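Long-range contacts in ATP:cob(I)alamin adenosyltransferase (PDB 5CX7), which probably makes adenosylcobalamin from cob(I)alamin and ATP for propanediol breakdown, and binds heme through the C-terminal domain described here: residues E[34-39]-E[49-54]; E[22-27]-E[131-136]; E[64-69]-E[121-126]. All coordinates share one frame; numbering follows the deposited sequence.

Contact 1 of 3, residues E[34-39]-E[49-54]. With HEM (protoporphyrin IX containing Fe), chain B.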
loop_
_atom_site.group_PDB
_atom_site.type_symbol
_atom_site.label_atom_id
_atom_site.label_comp_id
_atom_site.label_asym_id
_atom_site.label_seq_id
_atom_site.Cartn_x
_atom_site.Cartn_y
_atom_site.Cartn_z
ATOM N N PRO E 34 27.167 -13.903 2.247
ATOM C CA PRO E 34 25.948 -14.175 2.986
ATOM C C PRO E 34 24.682 -13.927 2.182
ATOM O O PRO E 34 24.573 -12.896 1.533
ATOM C CB PRO E 34 26.028 -13.190 4.164
ATOM C CG PRO E 34 26.892 -12.086 3.722
ATOM C CD PRO E 34 27.772 -12.595 2.618
ATOM N N VAL E 35 23.765 -14.891 2.201
ATOM C CA VAL E 35 22.526 -14.804 1.444
ATOM C C VAL E 35 21.311 -15.006 2.316
ATOM O O VAL E 35 21.391 -15.479 3.451
ATOM C CB VAL E 35 22.488 -15.769 0.228
ATOM C CG1 VAL E 35 23.634 -15.462 -0.743
ATOM C CG2 VAL E 35 22.517 -17.241 0.666
ATOM N N VAL E 36 20.153 -14.670 1.717
ATOM C CA VAL E 36 18.922 -15.118 2.175
ATOM C C VAL E 36 18.434 -16.231 1.228
ATOM O O VAL E 36 18.534 -16.113 0.020
ATOM C CB VAL E 36 17.841 -13.961 2.198
ATOM C CG1 VAL E 36 16.454 -14.495 2.587
ATOM C CG2 VAL E 36 18.242 -12.870 3.123
ATOM N N VAL E 37 17.888 -17.286 1.828
ATOM C CA VAL E 37 17.343 -18.482 1.139
ATOM C C VAL E 37 15.892 -18.542 1.394
ATOM O O VAL E 37 15.459 -18.373 2.539
ATOM C CB VAL E 37 17.913 -19.821 1.719
ATOM C CG1 VAL E 37 17.379 -21.021 0.991
ATOM C CG2 VAL E 37 19.424 -19.798 1.704
ATOM N N SER E 38 15.120 -18.726 0.355
ATOM C CA SER E 38 13.723 -18.789 0.511
ATOM C C SER E 38 13.168 -19.906 -0.335
ATOM O O SER E 38 13.538 -20.076 -1.483
ATOM C CB SER E 38 13.042 -17.436 0.103
ATOM O OG SER E 38 11.600 -17.598 0.033
ATOM N N ILE E 39 12.248 -20.634 0.242
ATOM C CA ILE E 39 11.537 -21.724 -0.451
ATOM C C ILE E 39 10.034 -21.411 -0.303
ATOM O O ILE E 39 9.560 -21.219 0.783
ATOM C CB ILE E 39 11.842 -23.105 0.118
ATOM C CG1 ILE E 39 13.365 -23.362 0.101
ATOM C CG2 ILE E 39 11.146 -24.180 -0.686
ATOM C CD1 ILE E 39 13.805 -24.576 0.867
ATOM N N THR E 49 12.401 -19.729 5.216
ATOM C CA THR E 49 13.284 -18.635 4.992
ATOM C C THR E 49 14.452 -18.811 5.937
ATOM O O THR E 49 14.264 -19.087 7.100
ATOM C CB THR E 49 12.599 -17.241 5.271
ATOM O OG1 THR E 49 11.509 -17.104 4.383
ATOM C CG2 THR E 49 13.559 -16.083 4.957
ATOM N N TRP E 50 15.639 -18.489 5.466
ATOM C CA TRP E 50 16.844 -18.456 6.296
ATOM C C TRP E 50 17.766 -17.365 5.877
ATOM O O TRP E 50 18.142 -17.236 4.731
ATOM C CB TRP E 50 17.605 -19.811 6.159
ATOM C CG TRP E 50 18.736 -19.890 7.111
ATOM C CD1 TRP E 50 19.972 -19.330 6.965
ATOM C CD2 TRP E 50 18.710 -20.449 8.415
ATOM N NE1 TRP E 50 20.745 -19.581 8.076
ATOM C CE2 TRP E 50 19.991 -20.260 8.984
ATOM C CE3 TRP E 50 17.744 -21.141 9.151
ATOM C CZ2 TRP E 50 20.322 -20.731 10.243
ATOM C CZ3 TRP E 50 18.100 -21.639 10.419
ATOM C CH2 TRP E 50 19.337 -21.401 10.952
ATOM N N ARG E 51 18.112 -16.475 6.815
ATOM C CA ARG E 51 18.988 -15.373 6.535
ATOM C C ARG E 51 20.316 -15.565 7.195
ATOM O O ARG E 51 20.389 -15.677 8.411
ATOM C CB ARG E 51 18.427 -14.039 7.055
ATOM C CG ARG E 51 19.370 -12.853 6.901
ATOM C CD ARG E 51 18.726 -11.502 7.312
ATOM N NE ARG E 51 19.662 -10.406 7.030
ATOM C CZ ARG E 51 20.593 -9.914 7.844
ATOM N NH1 ARG E 51 20.742 -10.348 9.094
ATOM N NH2 ARG E 51 21.375 -8.913 7.413
ATOM N N MET E 52 21.347 -15.494 6.415
ATOM C CA MET E 52 22.732 -15.573 6.933
ATOM C C MET E 52 23.162 -14.223 7.467
ATOM O O MET E 52 22.723 -13.161 6.951
ATOM C CB MET E 52 23.691 -16.043 5.864
ATOM C CG MET E 52 23.397 -17.416 5.344
ATOM S SD MET E 52 24.358 -17.894 3.919
ATOM C CE MET E 52 26.027 -17.865 4.642
ATOM N N PRO E 53 23.988 -14.234 8.529
ATOM C CA PRO E 53 24.412 -12.952 9.096
ATOM C C PRO E 53 25.048 -12.029 8.056
ATOM O O PRO E 53 25.769 -12.475 7.185
ATOM C CB PRO E 53 25.435 -13.352 10.191
ATOM C CG PRO E 53 25.138 -14.756 10.504
ATOM C CD PRO E 53 24.589 -15.396 9.239
ATOM N N ASP E 54 24.708 -10.738 8.140
ATOM C CA ASP E 54 25.210 -9.693 7.257
ATOM C C ASP E 54 24.763 -9.777 5.802
ATOM O O ASP E 54 25.268 -9.011 4.980
ATOM C CB ASP E 54 26.741 -9.582 7.289
ATOM C CG ASP E 54 27.279 -9.309 8.667
ATOM O OD1 ASP E 54 26.739 -8.433 9.352
ATOM O OD2 ASP E 54 28.270 -9.980 9.050
HETATM C CHA HEM B . 19.616 -31.727 11.677
HETATM C CHB HEM B . 15.522 -29.093 11.645
HETATM C CHC HEM B . 18.028 -25.748 9.218
HETATM C CHD HEM B . 22.131 -28.217 9.672
HETATM C C1A HEM B . 18.334 -31.301 11.812
HETATM C C2A HEM B . 17.297 -32.100 12.314
HETATM C C3A HEM B . 16.147 -31.359 12.297
HETATM C C4A HEM B . 16.444 -30.087 11.816
HETATM C CMA HEM B . 14.762 -31.816 12.721
HETATM C CAA HEM B . 17.389 -33.555 12.759
HETATM C CBA HEM B . 16.894 -34.393 11.551
HETATM C CGA HEM B . 17.594 -35.720 11.388
HETATM O O1A HEM B . 17.000 -36.767 11.759
HETATM O O2A HEM B . 18.742 -35.758 10.868
HETATM C C1B HEM B . 15.850 -27.924 10.991
HETATM C C2B HEM B . 14.930 -26.913 10.708
HETATM C C3B HEM B . 15.624 -25.961 10.023
HETATM C C4B HEM B . 17.019 -26.441 9.870
HETATM C CMB HEM B . 13.456 -26.960 11.130
HETATM C CAB HEM B . 14.994 -24.704 9.574
HETATM C CBB HEM B . 15.546 -23.695 8.943
HETATM C C1C HEM B . 19.357 -26.117 9.102
HETATM C C2C HEM B . 20.358 -25.344 8.440
HETATM C C3C HEM B . 21.551 -26.073 8.589
HETATM C C4C HEM B . 21.217 -27.261 9.327
HETATM C CMC HEM B . 20.166 -23.997 7.721
HETATM C CAC HEM B . 22.955 -25.808 8.131
HETATM C CBC HEM B . 23.383 -24.758 7.474
HETATM C C1D HEM B . 21.711 -29.382 10.274
HETATM C C2D HEM B . 22.736 -30.397 10.532
HETATM C C3D HEM B . 22.055 -31.424 11.082
HETATM C C4D HEM B . 20.635 -30.978 11.170
HETATM C CMD HEM B . 24.222 -30.272 10.235
HETATM C CAD HEM B . 22.666 -32.742 11.571
HETATM C CBD HEM B . 23.233 -33.637 10.466
HETATM C CGD HEM B . 22.421 -34.894 10.241
HETATM O O1D HEM B . 22.993 -36.034 10.210
HETATM O O2D HEM B . 21.183 -34.789 10.044
HETATM N NA HEM B . 17.781 -30.061 11.481
HETATM N NB HEM B . 17.043 -27.605 10.491
HETATM N NC HEM B . 19.883 -27.291 9.576
HETATM N ND HEM B . 20.461 -29.768 10.659
HETATM FE FE HEM B . 18.793 -28.754 10.570
#
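Pro-34 and Met-52 meet where the antiparallel beta hairpin of strands 36-41 and 46-51 opens into loops, and the two bury more surface here than the other residues. Pro-34 presses CB and CG of its ring against the backbone of the other segment, CB 3.1 Å from Pro-53 O. Met-52 has CG anti to its own carbonyl carbon (chi1 -62°) and runs beside Val-35, both side chains pointing the same way; a bend at chi3 (63°) returns CE to within 4.0 Å of Pro-34 CA. Met-52 SD lies 3.8 Å from Val-35 CG2 and also takes a weak, long but nearly straight bond from Val-35 N, while Met-52 N gives a regular one to Val-35 O. Further along, Val-37 and Trp-50 form a hydrogen-bonded pair, flanked by the non-hydrogen-bonded pairs Val-36 with Arg-51 and Ser-38 with Thr-49. On the face with Ser-38, Thr-49 sets CG2 4.1 Å from Val-36 CG1. The opposite face carries Trp-50 of the heme pocket, whose indole swings away from the neighbouring strand: heme methyl CMC sits over the ring centre, and heme vinyl carbon CBB comes to 3.4 Å from Trp-50 CE3.

Contact 2 of 3, residues E[22-27]-E[131-136]. With HEM (protoporphyrin IX containing Fe), chain B.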
loop_
_atom_site.group_PDB
_atom_site.type_symbol
_atom_site.label_atom_id
_atom_site.label_comp_id
_atom_site.label_asym_id
_atom_site.label_seq_id
_atom_site.Cartn_x
_atom_site.Cartn_y
_atom_site.Cartn_z
ATOM N N ARG E 22 20.101 -26.282 3.842
ATOM C CA ARG E 22 21.475 -26.573 4.191
ATOM C C ARG E 22 22.454 -26.458 3.061
ATOM O O ARG E 22 23.502 -25.902 3.250
ATOM C CB ARG E 22 21.509 -27.950 4.742
ATOM C CG ARG E 22 22.806 -28.400 5.306
ATOM C CD ARG E 22 22.744 -29.717 6.095
ATOM N NE ARG E 22 24.136 -29.983 6.425
ATOM C CZ ARG E 22 24.590 -31.119 6.959
ATOM N NH1 ARG E 22 23.766 -32.105 7.294
ATOM N NH2 ARG E 22 25.881 -31.261 7.142
ATOM N N ALA E 23 22.165 -27.074 1.919
ATOM C CA ALA E 23 23.076 -27.025 0.781
ATOM C C ALA E 23 23.235 -25.605 0.276
ATOM O O ALA E 23 24.345 -25.232 -0.127
ATOM C CB ALA E 23 22.590 -27.901 -0.347
ATOM N N ALA E 24 22.160 -24.795 0.293
ATOM C CA ALA E 24 22.289 -23.417 -0.148
ATOM C C ALA E 24 23.216 -22.676 0.782
ATOM O O ALA E 24 24.127 -21.956 0.344
ATOM C CB ALA E 24 20.916 -22.698 -0.212
ATOM N N VAL E 25 23.002 -22.789 2.078
ATOM C CA VAL E 25 23.838 -22.086 3.055
ATOM C C VAL E 25 25.302 -22.545 2.976
ATOM O O VAL E 25 26.235 -21.723 2.997
ATOM C CB VAL E 25 23.288 -22.293 4.469
ATOM C CG1 VAL E 25 24.264 -21.853 5.569
ATOM C CG2 VAL E 25 21.979 -21.541 4.657
ATOM N N GLU E 26 25.519 -23.866 2.879
ATOM C CA GLU E 26 26.889 -24.404 2.715
ATOM C C GLU E 26 27.600 -23.806 1.480
ATOM O O GLU E 26 28.765 -23.416 1.551
ATOM C CB GLU E 26 26.882 -25.943 2.673
ATOM C CG GLU E 26 26.630 -26.497 4.082
ATOM C CD GLU E 26 26.492 -28.020 4.133
ATOM O OE1 GLU E 26 26.559 -28.678 3.052
ATOM O OE2 GLU E 26 26.284 -28.553 5.247
ATOM N N ARG E 27 26.921 -23.778 0.350
ATOM C CA ARG E 27 27.486 -23.217 -0.847
ATOM C C ARG E 27 27.781 -21.709 -0.707
ATOM O O ARG E 27 28.852 -21.234 -1.142
ATOM C CB ARG E 27 26.566 -23.465 -2.073
ATOM C CG ARG E 27 27.113 -22.984 -3.395
ATOM C CD ARG E 27 28.530 -23.582 -3.626
ATOM N NE ARG E 27 29.029 -23.157 -4.911
ATOM C CZ ARG E 27 30.318 -23.180 -5.279
ATOM N NH1 ARG E 27 31.260 -23.629 -4.453
ATOM N NH2 ARG E 27 30.687 -22.699 -6.498
ATOM N N MET E 131 22.585 -17.601 -8.575
ATOM C CA MET E 131 22.254 -18.714 -9.407
ATOM C C MET E 131 23.084 -19.958 -9.017
ATOM O O MET E 131 22.582 -21.074 -9.059
ATOM C CB MET E 131 22.418 -18.371 -10.873
ATOM C CG MET E 131 21.340 -17.337 -11.372
ATOM S SD MET E 131 21.649 -16.691 -12.978
ATOM C CE MET E 131 21.265 -18.153 -13.927
ATOM N N ASP E 132 24.360 -19.786 -8.838
ATOM C CA ASP E 132 25.261 -20.890 -8.427
ATOM C C ASP E 132 24.785 -21.529 -7.169
ATOM O O ASP E 132 24.650 -22.773 -7.080
ATOM C CB ASP E 132 26.661 -20.307 -8.267
ATOM C CG ASP E 132 27.746 -21.362 -7.821
ATOM O OD1 ASP E 132 27.408 -22.340 -7.167
ATOM O OD2 ASP E 132 28.920 -21.037 -7.961
ATOM N N ILE E 133 24.518 -20.717 -6.162
ATOM C CA ILE E 133 23.967 -21.219 -4.898
ATOM C C ILE E 133 22.649 -21.983 -5.054
ATOM O O ILE E 133 22.540 -23.076 -4.541
ATOM C CB ILE E 133 23.821 -20.095 -3.879
ATOM C CG1 ILE E 133 25.224 -19.519 -3.499
ATOM C CG2 ILE E 133 23.095 -20.530 -2.631
ATOM C CD1 ILE E 133 25.192 -18.108 -2.949
ATOM N N ALA E 134 21.723 -21.407 -5.822
ATOM C CA ALA E 134 20.464 -22.032 -6.083
ATOM C C ALA E 134 20.648 -23.378 -6.810
ATOM O O ALA E 134 20.045 -24.358 -6.429
ATOM C CB ALA E 134 19.581 -21.106 -6.902
ATOM N N GLN E 135 21.442 -23.389 -7.848
ATOM C CA GLN E 135 21.693 -24.623 -8.622
ATOM C C GLN E 135 22.351 -25.712 -7.791
ATOM O O GLN E 135 21.988 -26.874 -7.886
ATOM C CB GLN E 135 22.557 -24.341 -9.846
ATOM C CG GLN E 135 21.855 -23.559 -10.944
ATOM C CD GLN E 135 22.869 -22.824 -11.838
ATOM O OE1 GLN E 135 24.041 -23.086 -11.792
ATOM N NE2 GLN E 135 22.391 -21.881 -12.633
ATOM N N THR E 136 23.295 -25.323 -6.971
ATOM C CA THR E 136 23.979 -26.259 -6.059
ATOM C C THR E 136 22.979 -26.874 -5.101
ATOM O O THR E 136 23.041 -28.068 -4.834
ATOM C CB THR E 136 25.131 -25.536 -5.292
ATOM O OG1 THR E 136 26.028 -24.976 -6.232
ATOM C CG2 THR E 136 25.909 -26.499 -4.366
HETATM C CHA HEM B . 19.616 -31.727 11.677
HETATM C CHB HEM B . 15.522 -29.093 11.645
HETATM C CHC HEM B . 18.028 -25.748 9.218
HETATM C CHD HEM B . 22.131 -28.217 9.672
HETATM C C1A HEM B . 18.334 -31.301 11.812
HETATM C C2A HEM B . 17.297 -32.100 12.314
HETATM C C3A HEM B . 16.147 -31.359 12.297
HETATM C C4A HEM B . 16.444 -30.087 11.816
HETATM C CMA HEM B . 14.762 -31.816 12.721
HETATM C CAA HEM B . 17.389 -33.555 12.759
HETATM C CBA HEM B . 16.894 -34.393 11.551
HETATM C CGA HEM B . 17.594 -35.720 11.388
HETATM O O1A HEM B . 17.000 -36.767 11.759
HETATM O O2A HEM B . 18.742 -35.758 10.868
HETATM C C1B HEM B . 15.850 -27.924 10.991
HETATM C C2B HEM B . 14.930 -26.913 10.708
HETATM C C3B HEM B . 15.624 -25.961 10.023
HETATM C C4B HEM B . 17.019 -26.441 9.870
HETATM C CMB HEM B . 13.456 -26.960 11.130
HETATM C CAB HEM B . 14.994 -24.704 9.574
HETATM C CBB HEM B . 15.546 -23.695 8.943
HETATM C C1C HEM B . 19.357 -26.117 9.102
HETATM C C2C HEM B . 20.358 -25.344 8.440
HETATM C C3C HEM B . 21.551 -26.073 8.589
HETATM C C4C HEM B . 21.217 -27.261 9.327
HETATM C CMC HEM B . 20.166 -23.997 7.721
HETATM C CAC HEM B . 22.955 -25.808 8.131
HETATM C CBC HEM B . 23.383 -24.758 7.474
HETATM C C1D HEM B . 21.711 -29.382 10.274
HETATM C C2D HEM B . 22.736 -30.397 10.532
HETATM C C3D HEM B . 22.055 -31.424 11.082
HETATM C C4D HEM B . 20.635 -30.978 11.170
HETATM C CMD HEM B . 24.222 -30.272 10.235
HETATM C CAD HEM B . 22.666 -32.742 11.571
HETATM C CBD HEM B . 23.233 -33.637 10.466
HETATM C CGD HEM B . 22.421 -34.894 10.241
HETATM O O1D HEM B . 22.993 -36.034 10.210
HETATM O O2D HEM B . 21.183 -34.789 10.044
HETATM N NA HEM B . 17.781 -30.061 11.481
HETATM N NB HEM B . 17.043 -27.605 10.491
HETATM N NC HEM B . 19.883 -27.291 9.576
HETATM N ND HEM B . 20.461 -29.768 10.659
HETATM FE FE HEM B . 18.793 -28.754 10.570
#
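Arg-27 and Asp-132 join helix 14-31 to helix 127-139 by a two-pronged salt bridge. The guanidinium comes side-on, Arg-27 NE to Asp-132 OD1 at 2.9 Å and Arg-27 NH2 to Asp-132 OD2 at 2.8 Å. The second bond uses the syn lone pair of OD2; the first also arrives on the syn side, though 26° out of the carboxylate plane, and the two flat groups are turned 38° against each other. With NH1 held by Gln-30 of its own helix, the guanidinium is gripped on three nitrogens. A bend at chi2 (54°) carries Arg-27 CD off the line of the first bonds, and the aliphatic part crosses Thr-136 at about a right angle, CG 3.6 Å from Thr-136 OG1. That hydroxyl gives its proton to Asp-132 O, which also accepts from Thr-136 N on the opposite face of its plane.

This polar side is only partly buried. On the tight side Ile-133 sets CG2 3.5 Å from the backbone Ala-24 O and, in an apolar contact, 3.9 Å from Ala-24 CB, where the small alanine lets the helices close to 8.3 Å between segment axes.

Helix 14-31 turns another side to the heme: methyl CMD lies over the centre of the Arg-22 guanidinium, 3.4 Å from CZ, and Arg-22 NE forms a salt bridge with OE2 of Glu-26, probably a magnesium ligand. Both helices, running roughly antiparallel, pack on the same sheet, where Ala-24, Ile-133 and Ala-134 all touch Ile-122 of strand 115-123.

Contact 3 of 3, residues E[64-69]-E[121-126]. With GOL (glycerol), chain C.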
loop_
_atom_site.group_PDB
_atom_site.type_symbol
_atom_site.label_atom_id
_atom_site.label_comp_id
_atom_site.label_asym_id
_atom_site.label_seq_id
_atom_site.Cartn_x
_atom_site.Cartn_y
_atom_site.Cartn_z
ATOM N N PRO E 64 12.504 -14.101 -1.252
ATOM C CA PRO E 64 11.172 -14.695 -1.307
ATOM C C PRO E 64 10.458 -14.324 -2.578
ATOM O O PRO E 64 9.675 -15.141 -3.133
ATOM C CB PRO E 64 10.444 -14.117 -0.090
ATOM C CG PRO E 64 11.552 -13.553 0.781
ATOM C CD PRO E 64 12.737 -13.307 -0.026
ATOM N N LYS E 65 10.676 -13.118 -3.050
ATOM C CA LYS E 65 10.094 -12.739 -4.372
ATOM C C LYS E 65 10.571 -13.599 -5.518
ATOM O O LYS E 65 9.803 -13.935 -6.435
ATOM C CB LYS E 65 10.316 -11.249 -4.671
ATOM C CG LYS E 65 9.422 -10.379 -3.739
ATOM C CD LYS E 65 9.649 -8.930 -4.002
ATOM C CE LYS E 65 8.484 -8.131 -3.283
ATOM N NZ LYS E 65 8.571 -6.713 -3.629
ATOM N N LYS E 66 11.865 -13.859 -5.563
ATOM C CA LYS E 66 12.354 -14.784 -6.602
ATOM C C LYS E 66 11.697 -16.125 -6.573
ATOM O O LYS E 66 11.395 -16.743 -7.613
ATOM C CB LYS E 66 13.872 -14.915 -6.535
ATOM C CG LYS E 66 14.643 -13.711 -6.952
ATOM C CD LYS E 66 16.172 -13.993 -6.921
ATOM C CE LYS E 66 16.965 -12.692 -6.951
ATOM N NZ LYS E 66 18.431 -12.921 -6.868
ATOM N N ALA E 67 11.546 -16.675 -5.366
ATOM C CA ALA E 67 10.971 -17.975 -5.192
ATOM C C ALA E 67 9.537 -17.981 -5.623
ATOM O O ALA E 67 9.073 -18.895 -6.368
ATOM C CB ALA E 67 11.087 -18.407 -3.758
ATOM N N TRP E 68 8.815 -16.911 -5.209
ATOM C CA TRP E 68 7.423 -16.777 -5.614
ATOM C C TRP E 68 7.250 -16.606 -7.136
ATOM O O TRP E 68 6.365 -17.250 -7.729
ATOM C CB TRP E 68 6.782 -15.558 -4.915
ATOM C CG TRP E 68 5.328 -15.480 -5.184
ATOM C CD1 TRP E 68 4.347 -16.058 -4.486
ATOM C CD2 TRP E 68 4.693 -14.691 -6.177
ATOM N NE1 TRP E 68 3.098 -15.725 -4.994
ATOM C CE2 TRP E 68 3.271 -14.880 -6.027
ATOM C CE3 TRP E 68 5.148 -13.840 -7.175
ATOM C CZ2 TRP E 68 2.343 -14.233 -6.813
ATOM C CZ3 TRP E 68 4.195 -13.273 -8.044
ATOM C CH2 TRP E 68 2.830 -13.432 -7.813
ATOM N N THR E 69 8.108 -15.795 -7.743
ATOM C CA THR E 69 8.080 -15.590 -9.188
ATOM C C THR E 69 8.193 -16.923 -9.952
ATOM O O THR E 69 7.532 -17.129 -10.955
ATOM C CB THR E 69 9.236 -14.661 -9.598
ATOM O OG1 THR E 69 9.117 -13.374 -8.966
ATOM C CG2 THR E 69 9.270 -14.447 -11.067
ATOM N N GLY E 121 14.494 -19.427 -4.043
ATOM C CA GLY E 121 15.076 -18.143 -4.314
ATOM C C GLY E 121 16.238 -17.778 -3.431
ATOM O O GLY E 121 16.236 -18.033 -2.236
ATOM N N ILE E 122 17.275 -17.234 -4.060
ATOM C CA ILE E 122 18.496 -16.820 -3.394
ATOM C C ILE E 122 18.815 -15.389 -3.746
ATOM O O ILE E 122 18.745 -15.017 -4.896
ATOM C CB ILE E 122 19.746 -17.645 -3.872
ATOM C CG1 ILE E 122 19.502 -19.178 -3.687
ATOM C CG2 ILE E 122 20.974 -17.199 -3.133
ATOM C CD1 ILE E 122 19.348 -19.642 -2.220
ATOM N N SER E 123 19.182 -14.612 -2.736
ATOM C CA SER E 123 19.633 -13.295 -2.961
ATOM C C SER E 123 20.683 -12.935 -1.957
ATOM O O SER E 123 20.644 -13.334 -0.792
ATOM C CB SER E 123 18.446 -12.248 -2.850
ATOM O OG SER E 123 18.953 -10.933 -3.134
ATOM N N GLY E 124 21.595 -12.082 -2.388
ATOM C CA GLY E 124 22.669 -11.584 -1.517
ATOM C C GLY E 124 24.021 -11.454 -2.154
ATOM O O GLY E 124 24.861 -10.626 -1.726
ATOM N N GLY E 125 24.249 -12.237 -3.194
ATOM C CA GLY E 125 25.456 -12.104 -4.002
ATOM C C GLY E 125 25.218 -11.426 -5.324
ATOM O O GLY E 125 24.272 -10.625 -5.487
ATOM N N SER E 126 26.162 -11.602 -6.241
ATOM C CA SER E 126 25.953 -11.170 -7.611
ATOM C C SER E 126 24.837 -12.065 -8.101
ATOM O O SER E 126 24.633 -13.137 -7.515
ATOM C CB SER E 126 27.264 -11.313 -8.465
ATOM O OG SER E 126 27.629 -12.692 -8.480
HETATM C C1 GOL C . 20.374 -9.931 -6.080
HETATM O O1 GOL C . 19.698 -10.963 -5.447
HETATM C C2 GOL C . 21.209 -9.074 -5.126
HETATM O O2 GOL C . 22.047 -9.791 -4.219
HETATM C C3 GOL C . 22.021 -8.325 -6.172
HETATM O O3 GOL C . 23.081 -7.716 -5.575
#
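Lys-66 of helix 59-72 meets Ile-122 of strand 115-123 with its side chain stretched out. CG stands anti to its own carbonyl carbon (chi1 -70°), and every later torsion is near 180°, which takes the ammonium past Gly-121 to Ile-122 O. There Lys-66 NZ gives a 2.9 Å hydrogen bond in the carbonyl plane, with CD of the same lysine 3.4 Å from that oxygen. Four oxygens surround the buried NZ and share its three N-H: this one, Asp-130 OD2 (a salt bridge), Gly-105 O and, at 2.7 Å, O1 of a glycerol probably from the crystallisation liquor. Closer to the backbone, Lys-66 CB lies 4.1 Å from Gly-121 CA, and Ala-67 CB is 3.6 Å from Gly-121 N. The helix packs on the face of the antiparallel sheet opposite helices 14-31 and 127-139, in this HbpS-like fold of the GAF clan, with Pro-64 and Ala-67 on Ser-38, opposite Val-37. Gly-121 has no side chain, and its CA sits against the helix, 4.2 Å from Ala-67 CA. Ser-123 points CB toward the helix; OG, anti to the backbone N (chi1 -178°), meets Ser-59 by a hydrogen bond. Beyond the strand, Gly-124 N donates to glycerol O2 at 3.0 Å.

Overall arrangement
The three contacts build one layered domain around its sheet. Contact 1 supplies two strands; Val-36 and Ser-38 bond to Ser-123 and Gly-121 of contact 3, with Ser-38 O 2.8 Å from Gly-121 N. Contact 2 lies against one face, Val-37 CG2 being 3.8 Å from Ala-24 CB, while the helix of contact 3 packs on the other. Ile-122 points away from the helix of contact 3 and meets contact 2, its CG1 3.7 Å from Ala-134 CB. Contacts 1 and 2 both line the heme pocket, where Trp-50 CD1 and Val-25 CG2 meet at 3.8 Å; in contact 3, the Ile-122 side chain stays about 11 Å from the heme between nearest atoms.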